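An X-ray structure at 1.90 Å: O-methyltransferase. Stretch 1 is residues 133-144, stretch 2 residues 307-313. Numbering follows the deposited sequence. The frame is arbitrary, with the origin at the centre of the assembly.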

# COMPACT_ATOMS: atom_id res chain seq x y z
N ARG A 133 -11.42 -16.91 -9.28
CA ARG A 133 -11.83 -17.92 -10.23
C ARG A 133 -11.63 -19.38 -9.77
O ARG A 133 -11.87 -20.32 -10.54
CB ARG A 133 -11.10 -17.68 -11.55
CG ARG A 133 -11.58 -16.41 -12.26
CD ARG A 133 -10.66 -16.11 -13.40
NE ARG A 133 -11.13 -15.03 -14.24
CZ ARG A 133 -10.79 -13.75 -14.08
NH1 ARG A 133 -10.00 -13.36 -13.07
NH2 ARG A 133 -11.28 -12.84 -14.91
N SER A 134 -11.22 -19.58 -8.52
CA SER A 134 -10.97 -20.92 -8.02
C SER A 134 -11.96 -21.33 -6.95
O SER A 134 -12.13 -20.62 -5.95
CB SER A 134 -9.56 -21.02 -7.43
OG SER A 134 -9.34 -22.32 -6.92
N GLU A 135 -12.57 -22.49 -7.14
CA GLU A 135 -13.44 -23.09 -6.10
C GLU A 135 -12.62 -23.80 -5.03
O GLU A 135 -13.14 -24.14 -3.97
CB GLU A 135 -14.47 -24.05 -6.74
CG GLU A 135 -15.17 -23.42 -7.94
CD GLU A 135 -16.67 -23.56 -7.92
OE1 GLU A 135 -17.36 -22.74 -7.25
OE2 GLU A 135 -17.16 -24.48 -8.62
N LYS A 136 -11.35 -24.04 -5.31
CA LYS A 136 -10.44 -24.78 -4.44
C LYS A 136 -9.33 -23.87 -3.87
O LYS A 136 -9.00 -22.85 -4.48
CB LYS A 136 -9.78 -25.93 -5.22
CG LYS A 136 -10.78 -27.01 -5.69
CD LYS A 136 -10.07 -28.16 -6.42
CE LYS A 136 -9.47 -27.72 -7.76
NZ LYS A 136 -8.13 -28.39 -8.06
N PRO A 137 -8.74 -24.26 -2.74
CA PRO A 137 -7.68 -23.45 -2.17
C PRO A 137 -6.51 -23.37 -3.14
O PRO A 137 -6.22 -24.34 -3.83
CB PRO A 137 -7.26 -24.22 -0.89
CG PRO A 137 -8.25 -25.29 -0.69
CD PRO A 137 -8.88 -25.56 -2.03
N LEU A 138 -5.87 -22.23 -3.20
CA LEU A 138 -4.72 -22.04 -4.09
C LEU A 138 -3.44 -22.25 -3.30
O LEU A 138 -3.43 -22.20 -2.06
CB LEU A 138 -4.77 -20.65 -4.71
CG LEU A 138 -5.92 -20.47 -5.74
CD1 LEU A 138 -5.80 -19.15 -6.46
CD2 LEU A 138 -5.92 -21.59 -6.79
N ALA A 139 -2.38 -22.53 -4.02
CA ALA A 139 -1.12 -22.96 -3.38
C ALA A 139 -0.55 -21.95 -2.36
O ALA A 139 0.13 -22.37 -1.43
CB ALA A 139 -0.09 -23.35 -4.45
N PHE A 140 -0.88 -20.66 -2.49
CA PHE A 140 -0.39 -19.60 -1.57
C PHE A 140 -1.29 -19.24 -0.35
O PHE A 140 -0.87 -18.52 0.57
CB PHE A 140 -0.05 -18.34 -2.39
CG PHE A 140 -1.20 -17.82 -3.25
CD1 PHE A 140 -2.18 -17.04 -2.69
CD2 PHE A 140 -1.29 -18.14 -4.59
CE1 PHE A 140 -3.24 -16.56 -3.48
CE2 PHE A 140 -2.33 -17.68 -5.38
CZ PHE A 140 -3.31 -16.89 -4.82
N GLN A 141 -2.51 -19.78 -0.30
CA GLN A 141 -3.41 -19.50 0.81
C GLN A 141 -3.03 -20.29 2.08
O GLN A 141 -2.25 -21.26 2.02
CB GLN A 141 -4.85 -19.78 0.37
CG GLN A 141 -5.30 -18.85 -0.78
CD GLN A 141 -6.75 -19.05 -1.20
OE1 GLN A 141 -7.09 -20.08 -1.81
NE2 GLN A 141 -7.61 -18.06 -0.89
N GLN A 142 -3.57 -19.87 3.22
CA GLN A 142 -3.07 -20.32 4.54
C GLN A 142 -3.14 -21.82 4.78
O GLN A 142 -2.22 -22.42 5.36
CB GLN A 142 -3.80 -19.57 5.68
CG GLN A 142 -3.39 -18.11 5.74
CD GLN A 142 -4.02 -17.33 6.90
OE1 GLN A 142 -5.03 -17.76 7.47
NE2 GLN A 142 -3.41 -16.20 7.25
N GLU A 143 -4.23 -22.43 4.33
CA GLU A 143 -4.42 -23.86 4.51
C GLU A 143 -3.34 -24.67 3.74
O GLU A 143 -3.00 -25.78 4.17
CB GLU A 143 -5.86 -24.31 4.18
CG GLU A 143 -6.40 -23.95 2.78
CD GLU A 143 -7.11 -22.61 2.72
OE1 GLU A 143 -6.56 -21.64 3.30
OE2 GLU A 143 -8.21 -22.52 2.09
N SER A 144 -2.77 -24.09 2.68
CA SER A 144 -1.71 -24.76 1.87
C SER A 144 -0.31 -24.36 2.28
O SER A 144 0.68 -25.00 1.85
CB SER A 144 -1.87 -24.39 0.38
OG SER A 144 -3.25 -24.26 -0.01
N MSE A 307 -10.04 -11.88 4.11
CA MSE A 307 -10.16 -13.29 4.52
C MSE A 307 -10.32 -14.19 3.31
O MSE A 307 -9.77 -15.27 3.31
CB MSE A 307 -11.32 -13.48 5.50
CG MSE A 307 -11.12 -12.82 6.87
SE MSE A 307 -9.45 -13.31 7.75
CE MSE A 307 -9.38 -15.16 7.21
N MSE A 308 -11.03 -13.72 2.28
CA MSE A 308 -11.13 -14.43 1.00
C MSE A 308 -9.77 -14.57 0.35
O MSE A 308 -9.44 -15.63 -0.24
CB MSE A 308 -12.10 -13.67 0.07
CG MSE A 308 -12.48 -14.42 -1.19
SE MSE A 308 -12.87 -13.26 -2.62
CE MSE A 308 -11.17 -13.12 -3.17
N VAL A 309 -8.92 -13.55 0.44
CA VAL A 309 -7.56 -13.73 -0.10
C VAL A 309 -6.80 -14.80 0.72
O VAL A 309 -6.07 -15.63 0.13
CB VAL A 309 -6.78 -12.41 -0.20
CG1 VAL A 309 -5.29 -12.65 -0.51
CG2 VAL A 309 -7.44 -11.50 -1.26
N ASN A 310 -6.93 -14.75 2.04
CA ASN A 310 -6.19 -15.64 2.94
C ASN A 310 -6.60 -17.11 2.90
O ASN A 310 -5.76 -17.97 3.06
CB ASN A 310 -6.30 -15.21 4.40
CG ASN A 310 -5.48 -13.95 4.73
OD1 ASN A 310 -4.71 -13.44 3.92
ND2 ASN A 310 -5.72 -13.42 5.96
N THR A 311 -7.87 -17.40 2.74
CA THR A 311 -8.34 -18.79 2.77
C THR A 311 -9.52 -19.00 1.80
O THR A 311 -10.35 -18.09 1.60
CB THR A 311 -8.69 -19.18 4.26
OG1 THR A 311 -8.69 -20.60 4.38
CG2 THR A 311 -10.01 -18.64 4.71
N ASN A 312 -9.65 -20.22 1.27
CA ASN A 312 -10.65 -20.50 0.23
C ASN A 312 -12.06 -19.98 0.57
O ASN A 312 -12.65 -19.28 -0.21
CB ASN A 312 -10.74 -22.02 -0.02
CG ASN A 312 -11.49 -22.38 -1.30
OD1 ASN A 312 -11.64 -21.58 -2.21
ND2 ASN A 312 -12.00 -23.61 -1.35
N HIS A 313 -12.58 -20.39 1.72
CA HIS A 313 -13.92 -20.00 2.15
C HIS A 313 -13.96 -18.76 3.01
O HIS A 313 -14.99 -18.46 3.62
CB HIS A 313 -14.61 -21.15 2.91
CG HIS A 313 -14.92 -22.33 2.06
ND1 HIS A 313 -15.46 -23.49 2.58
CD2 HIS A 313 -14.79 -22.54 0.73
CE1 HIS A 313 -15.63 -24.37 1.61
NE2 HIS A 313 -15.19 -23.83 0.49

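Two segments of one chain, at least 167 residues apart in sequence wherever they touch, bury 451 Å² between them, and the contact is overwhelmingly polar. A loop leading into a helix (133-144) lies against the end of another helix and the residues that follow it (307-313); the CA atoms come nearest at Pro-137 and Asn-312 (4.8 Å) and at Gln-141 and Asn-310 (5.2 Å). Arg-133 does not touch the second stretch; its guanidinium is hydrogen-bonded elsewhere in the structure. Ser-134 steadies its own loop, its OG donating to Lys-136 O at 2.5 Å. Glu-135 turns its CA-to-CB bond away and offers its backbone instead: Asn-312 ND2 donates to Glu-135 O at 2.9 Å. Asn-312 ND2 also lies 3.7 Å from Pro-137 CD, a van der Waals contact beside the bond. Leu-138 to Gln-141 form a type I turn, closed by Gln-141 N to Leu-138 O at 3.1 Å; its last residue, Gln-141, is at the N-cap position, right before the helix. The buried Gln-141 side chain uses both ends of its amide: OE1 accepts from Leu-138 N at 2.8 Å, while NE2 crosses to donate to Val-309 O at 3.1 Å. Met-308 O is equally near Gln-141 NE2, 3.1 Å, but the angle is too poor for a hydrogen bond. At Gln-142 the link is backbone to backbone, N donating to Asn-310 O at 2.9 Å and almost straight (177°), so a free amide in the first turn of one helix meets a carbonyl at the end of the other. Glu-143 completes the contact with a two-pronged carboxylate: OE1 accepts from Thr-311 OG1 at 2.6 Å, and OE2 from Asn-312 N at 2.8 Å. Its acceptor pair thus matches a hydroxyl and a backbone amide just beyond the helix. Ser-144 stays out of reach, its OG donating back to Leu-138 O at 2.9 Å.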